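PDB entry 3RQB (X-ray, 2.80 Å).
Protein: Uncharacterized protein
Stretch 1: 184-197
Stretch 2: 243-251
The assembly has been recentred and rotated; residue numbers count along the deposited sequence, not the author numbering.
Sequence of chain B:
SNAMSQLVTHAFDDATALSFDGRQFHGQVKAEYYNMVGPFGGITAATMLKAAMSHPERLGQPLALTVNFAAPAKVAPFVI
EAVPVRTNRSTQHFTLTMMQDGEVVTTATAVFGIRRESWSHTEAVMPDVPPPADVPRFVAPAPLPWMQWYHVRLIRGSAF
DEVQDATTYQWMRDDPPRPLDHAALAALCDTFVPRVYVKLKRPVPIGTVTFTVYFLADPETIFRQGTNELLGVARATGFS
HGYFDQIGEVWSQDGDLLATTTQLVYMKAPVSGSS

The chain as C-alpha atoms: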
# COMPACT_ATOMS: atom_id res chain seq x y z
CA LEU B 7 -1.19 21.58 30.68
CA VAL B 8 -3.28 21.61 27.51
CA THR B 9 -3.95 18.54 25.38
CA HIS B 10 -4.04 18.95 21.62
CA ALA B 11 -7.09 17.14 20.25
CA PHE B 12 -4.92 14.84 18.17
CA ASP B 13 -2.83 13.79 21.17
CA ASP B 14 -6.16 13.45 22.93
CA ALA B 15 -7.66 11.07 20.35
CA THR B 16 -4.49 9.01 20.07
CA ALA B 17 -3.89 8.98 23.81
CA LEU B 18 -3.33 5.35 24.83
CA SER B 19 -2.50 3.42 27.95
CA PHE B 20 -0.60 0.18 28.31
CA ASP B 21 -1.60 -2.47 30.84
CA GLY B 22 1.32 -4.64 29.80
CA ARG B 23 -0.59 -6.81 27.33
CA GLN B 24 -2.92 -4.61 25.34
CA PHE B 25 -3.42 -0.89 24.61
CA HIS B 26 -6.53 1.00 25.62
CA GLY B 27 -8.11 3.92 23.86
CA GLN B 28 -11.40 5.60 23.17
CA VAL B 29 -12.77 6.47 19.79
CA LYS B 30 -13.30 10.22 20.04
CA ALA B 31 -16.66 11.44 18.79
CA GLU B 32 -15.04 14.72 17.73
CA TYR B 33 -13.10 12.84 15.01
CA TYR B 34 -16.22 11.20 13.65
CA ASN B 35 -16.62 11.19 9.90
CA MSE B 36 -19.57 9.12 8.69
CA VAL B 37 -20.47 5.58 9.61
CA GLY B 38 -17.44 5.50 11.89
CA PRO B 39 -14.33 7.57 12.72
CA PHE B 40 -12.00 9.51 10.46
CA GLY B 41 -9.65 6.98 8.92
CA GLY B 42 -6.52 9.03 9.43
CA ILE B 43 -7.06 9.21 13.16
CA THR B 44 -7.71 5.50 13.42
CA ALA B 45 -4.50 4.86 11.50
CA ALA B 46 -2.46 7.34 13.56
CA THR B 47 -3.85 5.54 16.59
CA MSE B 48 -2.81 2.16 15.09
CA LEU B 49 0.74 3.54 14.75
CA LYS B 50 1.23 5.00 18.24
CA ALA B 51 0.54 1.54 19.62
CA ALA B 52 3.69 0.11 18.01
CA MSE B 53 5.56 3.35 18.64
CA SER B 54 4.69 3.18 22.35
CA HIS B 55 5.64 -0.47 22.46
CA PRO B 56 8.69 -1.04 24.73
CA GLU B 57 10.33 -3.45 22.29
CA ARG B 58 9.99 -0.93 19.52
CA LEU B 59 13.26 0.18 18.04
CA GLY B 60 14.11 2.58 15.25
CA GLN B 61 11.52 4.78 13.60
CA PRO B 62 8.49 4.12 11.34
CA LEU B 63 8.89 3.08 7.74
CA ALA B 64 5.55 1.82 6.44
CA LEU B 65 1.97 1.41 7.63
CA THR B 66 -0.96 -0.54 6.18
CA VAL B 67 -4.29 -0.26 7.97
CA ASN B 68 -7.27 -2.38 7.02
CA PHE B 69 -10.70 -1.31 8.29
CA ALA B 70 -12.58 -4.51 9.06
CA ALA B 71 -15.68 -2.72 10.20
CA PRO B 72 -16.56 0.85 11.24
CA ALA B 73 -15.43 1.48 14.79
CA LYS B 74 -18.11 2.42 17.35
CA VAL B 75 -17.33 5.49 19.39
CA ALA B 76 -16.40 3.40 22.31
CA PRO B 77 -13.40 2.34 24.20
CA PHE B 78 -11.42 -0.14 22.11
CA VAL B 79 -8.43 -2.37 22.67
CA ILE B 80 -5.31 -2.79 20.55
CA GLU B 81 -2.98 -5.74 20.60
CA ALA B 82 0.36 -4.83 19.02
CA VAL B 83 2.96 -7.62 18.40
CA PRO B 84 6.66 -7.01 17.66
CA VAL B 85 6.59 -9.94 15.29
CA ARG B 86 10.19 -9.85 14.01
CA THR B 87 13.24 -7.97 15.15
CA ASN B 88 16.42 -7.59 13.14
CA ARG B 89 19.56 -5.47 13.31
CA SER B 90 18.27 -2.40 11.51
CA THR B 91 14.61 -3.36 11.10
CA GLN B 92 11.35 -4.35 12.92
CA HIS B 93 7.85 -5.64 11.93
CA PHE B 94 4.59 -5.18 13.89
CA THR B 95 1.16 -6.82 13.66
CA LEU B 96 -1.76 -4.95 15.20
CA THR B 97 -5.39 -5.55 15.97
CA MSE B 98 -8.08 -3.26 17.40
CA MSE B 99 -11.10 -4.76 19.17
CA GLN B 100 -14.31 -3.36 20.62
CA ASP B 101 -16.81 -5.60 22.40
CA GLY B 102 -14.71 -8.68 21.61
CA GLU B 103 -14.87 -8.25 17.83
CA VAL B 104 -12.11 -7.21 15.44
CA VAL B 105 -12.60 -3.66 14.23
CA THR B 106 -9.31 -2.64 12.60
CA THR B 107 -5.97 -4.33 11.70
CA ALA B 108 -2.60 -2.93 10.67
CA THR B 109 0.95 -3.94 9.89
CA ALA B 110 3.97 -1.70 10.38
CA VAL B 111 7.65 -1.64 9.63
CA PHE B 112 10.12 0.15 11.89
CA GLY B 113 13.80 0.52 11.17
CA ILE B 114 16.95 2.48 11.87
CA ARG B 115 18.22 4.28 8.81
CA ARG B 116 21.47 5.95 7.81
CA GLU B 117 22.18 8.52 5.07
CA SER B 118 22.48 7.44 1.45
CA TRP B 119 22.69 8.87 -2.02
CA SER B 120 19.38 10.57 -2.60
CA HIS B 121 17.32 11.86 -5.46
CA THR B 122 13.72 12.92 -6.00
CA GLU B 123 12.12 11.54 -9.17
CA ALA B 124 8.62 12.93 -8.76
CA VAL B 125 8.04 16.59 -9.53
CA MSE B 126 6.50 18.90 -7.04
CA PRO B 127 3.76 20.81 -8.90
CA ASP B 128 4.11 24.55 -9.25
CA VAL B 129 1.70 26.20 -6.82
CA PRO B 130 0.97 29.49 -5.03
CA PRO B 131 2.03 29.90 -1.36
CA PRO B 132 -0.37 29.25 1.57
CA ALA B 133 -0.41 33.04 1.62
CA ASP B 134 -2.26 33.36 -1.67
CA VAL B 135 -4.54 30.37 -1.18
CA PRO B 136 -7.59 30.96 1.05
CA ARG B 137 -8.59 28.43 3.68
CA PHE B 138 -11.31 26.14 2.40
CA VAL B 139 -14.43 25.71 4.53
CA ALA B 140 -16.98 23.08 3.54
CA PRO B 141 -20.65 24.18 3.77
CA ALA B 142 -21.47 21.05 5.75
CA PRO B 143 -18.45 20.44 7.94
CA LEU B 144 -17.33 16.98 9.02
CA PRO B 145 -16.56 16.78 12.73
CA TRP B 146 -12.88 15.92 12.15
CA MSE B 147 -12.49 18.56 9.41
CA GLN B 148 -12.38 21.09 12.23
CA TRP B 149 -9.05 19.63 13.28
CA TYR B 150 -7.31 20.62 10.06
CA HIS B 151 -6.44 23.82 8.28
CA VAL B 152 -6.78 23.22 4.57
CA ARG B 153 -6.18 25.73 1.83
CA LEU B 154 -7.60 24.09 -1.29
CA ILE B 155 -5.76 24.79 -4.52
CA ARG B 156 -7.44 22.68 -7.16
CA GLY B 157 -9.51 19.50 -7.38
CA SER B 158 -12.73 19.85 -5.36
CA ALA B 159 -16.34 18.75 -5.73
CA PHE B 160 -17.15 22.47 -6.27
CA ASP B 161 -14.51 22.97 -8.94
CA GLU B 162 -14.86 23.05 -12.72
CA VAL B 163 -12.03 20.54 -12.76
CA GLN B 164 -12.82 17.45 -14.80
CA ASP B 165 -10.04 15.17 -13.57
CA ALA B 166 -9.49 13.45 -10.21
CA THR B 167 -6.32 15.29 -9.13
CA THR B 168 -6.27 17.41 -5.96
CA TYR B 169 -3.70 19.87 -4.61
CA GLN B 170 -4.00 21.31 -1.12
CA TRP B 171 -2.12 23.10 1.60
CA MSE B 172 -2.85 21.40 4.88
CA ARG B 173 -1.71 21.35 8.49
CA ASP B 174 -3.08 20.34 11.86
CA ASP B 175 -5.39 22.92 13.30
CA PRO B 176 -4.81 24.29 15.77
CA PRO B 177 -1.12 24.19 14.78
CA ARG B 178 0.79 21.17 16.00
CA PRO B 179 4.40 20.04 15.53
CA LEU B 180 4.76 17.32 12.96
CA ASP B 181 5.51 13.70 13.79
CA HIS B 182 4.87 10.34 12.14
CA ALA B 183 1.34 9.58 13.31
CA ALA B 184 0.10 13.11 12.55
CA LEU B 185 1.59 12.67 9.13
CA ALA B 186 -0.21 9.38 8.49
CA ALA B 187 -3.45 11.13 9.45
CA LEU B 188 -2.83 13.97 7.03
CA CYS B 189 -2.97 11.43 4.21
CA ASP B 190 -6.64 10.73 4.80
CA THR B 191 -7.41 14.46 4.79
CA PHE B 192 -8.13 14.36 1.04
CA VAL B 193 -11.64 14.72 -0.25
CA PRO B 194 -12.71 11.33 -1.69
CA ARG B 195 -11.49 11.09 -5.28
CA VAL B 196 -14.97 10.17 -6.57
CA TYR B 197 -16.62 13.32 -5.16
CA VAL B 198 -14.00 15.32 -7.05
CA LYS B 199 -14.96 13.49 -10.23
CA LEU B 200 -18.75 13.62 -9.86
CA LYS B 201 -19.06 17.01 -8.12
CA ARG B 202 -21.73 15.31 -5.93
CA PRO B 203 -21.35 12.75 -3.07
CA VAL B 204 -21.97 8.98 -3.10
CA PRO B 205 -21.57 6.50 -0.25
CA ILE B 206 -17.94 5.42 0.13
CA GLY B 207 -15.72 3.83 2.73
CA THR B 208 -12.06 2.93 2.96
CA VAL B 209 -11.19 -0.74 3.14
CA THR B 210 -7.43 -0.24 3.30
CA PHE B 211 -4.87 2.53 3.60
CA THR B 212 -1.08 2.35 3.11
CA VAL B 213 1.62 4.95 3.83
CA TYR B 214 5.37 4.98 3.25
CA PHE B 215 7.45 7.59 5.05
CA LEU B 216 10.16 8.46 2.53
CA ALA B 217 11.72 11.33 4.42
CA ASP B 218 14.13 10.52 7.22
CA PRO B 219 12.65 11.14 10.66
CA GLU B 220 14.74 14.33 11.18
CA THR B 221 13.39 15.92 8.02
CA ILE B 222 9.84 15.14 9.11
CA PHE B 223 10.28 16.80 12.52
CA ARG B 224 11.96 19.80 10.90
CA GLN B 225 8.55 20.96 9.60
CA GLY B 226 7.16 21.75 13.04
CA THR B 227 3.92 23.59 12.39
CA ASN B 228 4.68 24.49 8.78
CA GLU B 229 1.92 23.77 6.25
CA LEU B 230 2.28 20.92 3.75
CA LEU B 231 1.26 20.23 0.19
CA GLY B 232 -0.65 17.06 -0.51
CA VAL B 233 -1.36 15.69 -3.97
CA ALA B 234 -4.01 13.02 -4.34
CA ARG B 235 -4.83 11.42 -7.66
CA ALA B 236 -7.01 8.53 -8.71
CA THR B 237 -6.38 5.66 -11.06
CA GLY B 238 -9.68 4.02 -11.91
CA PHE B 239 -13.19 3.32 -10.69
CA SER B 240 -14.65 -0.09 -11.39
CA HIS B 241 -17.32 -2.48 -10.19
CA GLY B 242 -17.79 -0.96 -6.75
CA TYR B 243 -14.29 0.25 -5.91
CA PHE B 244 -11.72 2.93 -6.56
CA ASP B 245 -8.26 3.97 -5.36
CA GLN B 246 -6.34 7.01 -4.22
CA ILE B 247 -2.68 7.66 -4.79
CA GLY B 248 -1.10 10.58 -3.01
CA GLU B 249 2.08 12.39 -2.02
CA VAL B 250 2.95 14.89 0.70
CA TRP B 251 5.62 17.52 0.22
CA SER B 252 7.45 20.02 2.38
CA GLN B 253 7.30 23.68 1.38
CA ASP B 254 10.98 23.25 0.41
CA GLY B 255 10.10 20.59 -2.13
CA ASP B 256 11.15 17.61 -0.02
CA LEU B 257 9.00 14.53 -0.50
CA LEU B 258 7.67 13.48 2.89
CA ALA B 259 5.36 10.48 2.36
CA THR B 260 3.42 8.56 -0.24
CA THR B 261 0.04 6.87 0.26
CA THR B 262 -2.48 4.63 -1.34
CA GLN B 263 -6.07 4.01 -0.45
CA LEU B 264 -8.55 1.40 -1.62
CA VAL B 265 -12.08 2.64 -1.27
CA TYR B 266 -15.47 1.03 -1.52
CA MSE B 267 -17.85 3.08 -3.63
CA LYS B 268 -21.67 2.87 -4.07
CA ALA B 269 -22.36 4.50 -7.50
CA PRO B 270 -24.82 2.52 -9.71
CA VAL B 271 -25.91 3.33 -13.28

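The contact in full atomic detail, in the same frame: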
# COMPACT_ATOMS: atom_id res chain seq x y z
N ALA B 184 0.84 11.95 13.03
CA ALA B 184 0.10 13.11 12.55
C ALA B 184 0.16 13.13 11.04
O ALA B 184 -0.80 13.51 10.35
CB ALA B 184 0.72 14.38 13.11
N LEU B 185 1.31 12.70 10.54
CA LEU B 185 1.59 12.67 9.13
C LEU B 185 0.75 11.61 8.42
O LEU B 185 0.13 11.89 7.40
CB LEU B 185 3.08 12.41 8.92
CG LEU B 185 3.52 12.34 7.47
CD1 LEU B 185 2.89 13.47 6.65
CD2 LEU B 185 5.04 12.37 7.37
N ALA B 186 0.71 10.41 8.98
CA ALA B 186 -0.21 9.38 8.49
C ALA B 186 -1.63 9.96 8.38
O ALA B 186 -2.31 9.81 7.35
CB ALA B 186 -0.20 8.18 9.44
N ALA B 187 -2.07 10.63 9.43
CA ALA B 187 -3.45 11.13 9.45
C ALA B 187 -3.67 12.11 8.32
O ALA B 187 -4.72 12.09 7.68
CB ALA B 187 -3.80 11.74 10.80
N LEU B 188 -2.68 12.94 8.05
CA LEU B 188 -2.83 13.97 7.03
C LEU B 188 -3.05 13.39 5.65
O LEU B 188 -3.43 14.12 4.74
CB LEU B 188 -1.64 14.92 7.02
CG LEU B 188 -1.77 16.00 8.11
CD1 LEU B 188 -0.44 16.67 8.35
CD2 LEU B 188 -2.82 17.03 7.74
N CYS B 189 -2.81 12.09 5.50
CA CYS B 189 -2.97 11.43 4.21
C CYS B 189 -4.39 10.96 3.94
O CYS B 189 -4.72 10.58 2.82
CB CYS B 189 -2.03 10.24 4.09
SG CYS B 189 -0.29 10.64 4.41
N ASP B 190 -5.21 10.93 4.98
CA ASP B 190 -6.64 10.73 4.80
C ASP B 190 -7.42 12.04 4.76
O ASP B 190 -8.65 12.04 4.76
CB ASP B 190 -7.25 9.74 5.80
CG ASP B 190 -8.63 9.26 5.35
OD1 ASP B 190 -8.82 9.16 4.12
OD2 ASP B 190 -9.51 9.02 6.20
N THR B 191 -6.71 13.17 4.77
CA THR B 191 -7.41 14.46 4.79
C THR B 191 -7.92 14.89 3.41
O THR B 191 -8.55 15.93 3.26
CB THR B 191 -6.53 15.58 5.39
OG1 THR B 191 -5.41 15.82 4.54
CG2 THR B 191 -6.04 15.19 6.76
N PHE B 192 -7.65 14.07 2.39
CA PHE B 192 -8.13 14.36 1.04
C PHE B 192 -9.59 14.02 0.83
O PHE B 192 -10.07 12.94 1.18
CB PHE B 192 -7.30 13.61 0.01
CG PHE B 192 -5.86 14.03 -0.04
CD1 PHE B 192 -5.53 15.33 -0.40
CD2 PHE B 192 -4.85 13.15 0.28
CE1 PHE B 192 -4.20 15.73 -0.44
CE2 PHE B 192 -3.53 13.54 0.24
CZ PHE B 192 -3.21 14.84 -0.12
N VAL B 193 -10.30 14.97 0.22
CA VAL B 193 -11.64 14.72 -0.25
C VAL B 193 -11.62 13.46 -1.11
O VAL B 193 -10.67 13.25 -1.86
CB VAL B 193 -12.12 15.90 -1.08
CG1 VAL B 193 -13.17 15.47 -2.09
CG2 VAL B 193 -12.66 16.98 -0.15
N PRO B 194 -12.66 12.62 -1.00
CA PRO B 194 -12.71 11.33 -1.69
C PRO B 194 -12.64 11.53 -3.19
O PRO B 194 -13.45 12.31 -3.72
CB PRO B 194 -14.10 10.79 -1.32
CG PRO B 194 -14.46 11.50 -0.08
CD PRO B 194 -13.89 12.87 -0.25
N ARG B 195 -11.75 10.82 -3.87
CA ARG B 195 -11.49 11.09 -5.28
C ARG B 195 -12.82 11.20 -6.06
O ARG B 195 -13.03 12.15 -6.83
CB ARG B 195 -10.58 10.02 -5.89
CG ARG B 195 -9.14 9.99 -5.33
CD ARG B 195 -8.41 11.31 -5.53
NE ARG B 195 -8.64 12.23 -4.41
CZ ARG B 195 -8.66 13.56 -4.50
NH1 ARG B 195 -8.47 14.15 -5.66
NH2 ARG B 195 -8.88 14.29 -3.43
N VAL B 196 -13.72 10.25 -5.83
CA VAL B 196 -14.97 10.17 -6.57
C VAL B 196 -15.84 11.45 -6.47
O VAL B 196 -16.39 11.90 -7.47
CB VAL B 196 -15.77 8.90 -6.16
CG1 VAL B 196 -16.35 9.07 -4.78
CG2 VAL B 196 -16.87 8.60 -7.17
N TYR B 197 -15.94 12.03 -5.28
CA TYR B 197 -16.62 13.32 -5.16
C TYR B 197 -16.02 14.31 -6.16
O TYR B 197 -16.74 14.99 -6.89
CB TYR B 197 -16.46 13.92 -3.75
CG TYR B 197 -17.11 13.15 -2.62
CD1 TYR B 197 -17.78 11.95 -2.85
CD2 TYR B 197 -17.04 13.62 -1.31
CE1 TYR B 197 -18.37 11.25 -1.80
CE2 TYR B 197 -17.63 12.92 -0.26
CZ TYR B 197 -18.29 11.74 -0.51
OH TYR B 197 -18.87 11.04 0.53
N TYR B 243 -15.46 -0.28 -6.62
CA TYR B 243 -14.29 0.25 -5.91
C TYR B 243 -13.49 1.28 -6.68
O TYR B 243 -13.59 1.37 -7.91
CB TYR B 243 -13.36 -0.87 -5.45
CG TYR B 243 -13.96 -1.70 -4.35
CD1 TYR B 243 -13.70 -1.42 -3.01
CD2 TYR B 243 -14.83 -2.73 -4.65
CE1 TYR B 243 -14.27 -2.19 -2.00
CE2 TYR B 243 -15.40 -3.50 -3.66
CZ TYR B 243 -15.12 -3.23 -2.34
OH TYR B 243 -15.72 -4.03 -1.37
N PHE B 244 -12.71 2.07 -5.95
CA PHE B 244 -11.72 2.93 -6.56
C PHE B 244 -10.55 3.14 -5.60
O PHE B 244 -10.62 2.75 -4.44
CB PHE B 244 -12.33 4.29 -6.92
CG PHE B 244 -12.57 5.17 -5.73
CD1 PHE B 244 -13.80 5.14 -5.07
CD2 PHE B 244 -11.57 6.01 -5.26
CE1 PHE B 244 -14.01 5.95 -3.97
CE2 PHE B 244 -11.77 6.82 -4.16
CZ PHE B 244 -12.99 6.79 -3.51
N ASP B 245 -9.52 3.85 -6.08
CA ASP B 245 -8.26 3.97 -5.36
C ASP B 245 -7.75 5.41 -5.32
O ASP B 245 -8.10 6.24 -6.15
CB ASP B 245 -7.20 3.10 -6.02
CG ASP B 245 -6.51 3.80 -7.18
OD1 ASP B 245 -7.20 4.49 -7.96
OD2 ASP B 245 -5.27 3.67 -7.29
N GLN B 246 -6.90 5.69 -4.34
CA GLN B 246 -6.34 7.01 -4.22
C GLN B 246 -4.85 6.84 -4.11
O GLN B 246 -4.37 6.04 -3.31
CB GLN B 246 -6.88 7.71 -2.97
CG GLN B 246 -6.70 9.21 -2.98
CD GLN B 246 -7.42 9.89 -1.83
OE1 GLN B 246 -8.62 10.17 -1.92
NE2 GLN B 246 -6.69 10.15 -0.75
N ILE B 247 -4.12 7.57 -4.94
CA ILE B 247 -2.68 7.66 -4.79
C ILE B 247 -2.33 9.08 -4.41
O ILE B 247 -2.86 10.03 -4.98
CB ILE B 247 -1.96 7.31 -6.09
CG1 ILE B 247 -2.52 6.01 -6.66
CG2 ILE B 247 -0.47 7.19 -5.85
CD1 ILE B 247 -1.64 5.37 -7.70
N GLY B 248 -1.44 9.24 -3.44
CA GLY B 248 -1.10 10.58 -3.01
C GLY B 248 0.29 10.77 -2.46
O GLY B 248 0.90 9.82 -1.97
N GLU B 249 0.76 12.01 -2.52
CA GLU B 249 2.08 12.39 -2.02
C GLU B 249 1.98 13.61 -1.12
O GLU B 249 1.08 14.43 -1.28
CB GLU B 249 2.99 12.74 -3.18
CG GLU B 249 2.89 11.76 -4.31
CD GLU B 249 3.11 12.41 -5.65
OE1 GLU B 249 3.45 13.62 -5.69
OE2 GLU B 249 2.91 11.71 -6.67
N VAL B 250 2.91 13.73 -0.18
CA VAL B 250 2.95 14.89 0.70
C VAL B 250 4.32 15.54 0.69
O VAL B 250 5.32 14.89 0.99
CB VAL B 250 2.60 14.53 2.15
CG1 VAL B 250 2.48 15.81 2.98
CG2 VAL B 250 1.30 13.76 2.19
N TRP B 251 4.35 16.82 0.36
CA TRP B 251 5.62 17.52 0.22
C TRP B 251 5.80 18.60 1.26
O TRP B 251 4.83 19.18 1.78
CB TRP B 251 5.71 18.18 -1.16
CG TRP B 251 5.43 17.30 -2.33
CD1 TRP B 251 4.21 16.89 -2.79
CD2 TRP B 251 6.41 16.76 -3.24
NE1 TRP B 251 4.37 16.12 -3.92
CE2 TRP B 251 5.70 16.02 -4.21
CE3 TRP B 251 7.80 16.81 -3.32
CZ2 TRP B 251 6.35 15.34 -5.25
CZ3 TRP B 251 8.44 16.14 -4.34
CH2 TRP B 251 7.72 15.41 -5.29

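Residues 243-251 form a strand whose alternation decides what reaches the other stretch: Phe-244, Gln-246 and Val-250 direct their CA-to-CB bonds toward residues 184-197, whereas Asp-245, Ile-247 and Glu-249 direct theirs away. Gly-248 falls in the inward-facing series but has no side chain, and Phe-192 comes close to this position; an ideal CB there would be 3.6 Å from Phe-192 CE2.

Gln-246 gives up more surface to the contact than any other residue. Its chi1 and chi2 are both t, so the chain is extended and carries the amide away from the strand toward the turn before the second helix. There, Arg-195 NE donates a hydrogen bond to Gln-246 OE1 (3.2 Å, N-H...O angle 154°), the one hydrogen bond between the stretches. The oxygen sits at the edge of the guanidinium, near its plane, as expected for an acceptor addressed by an N-H. The other end of the amide faces Phe-192, with Gln-246 NE2 3.6 Å from Phe-192 CB.

Arg-195 makes this bond from a folded rather than extended side chain. With chi1 and chi2 both m and chi3 p, it bends back over the preceding residues, and Arg-195 NH2 makes a weak hydrogen bond to Val-193 O (2.6 Å, 126°). The guanidinium is thus held by its own stretch as well as by the strand, with further hydrogen bonds elsewhere in the structure. The aliphatic part is also used: Arg-195 CG passes 4.0 Å from Asp-245 O, and Arg-195 CB lies 3.8 Å from Phe-244 CE2.

Phe-244, with chi1 p and chi2 near -90°, places its ring beside the start of the second helix, just after the N-cap residue Pro-194. Val-196 lies over one face of this ring, its chi1 of 73° (p) bringing CG1 to 4.0 Å from Phe-244 CE1.

At the other end of the contact the packing is apolar and looser. Val-250, chi1 t, packs against two residues: Val-250 CG2 is 4.1 Å from Cys-189 SG, and both methyls lie near Leu-185 CD1, Val-250 CG1 at 4.4 Å and Val-250 CG2 at 4.7 Å. The CA-to-CB bond of Leu-185 points sideways, but its t,p rotamer brings the end of the side chain nearer the strand. The m rotamer of Cys-189 leaves SG 3.3 Å from Leu-185 O, one helical turn back. Thr-191, which does not touch the strand, uses its p rotamer to donate from OG1 to Leu-188 O (2.6 Å).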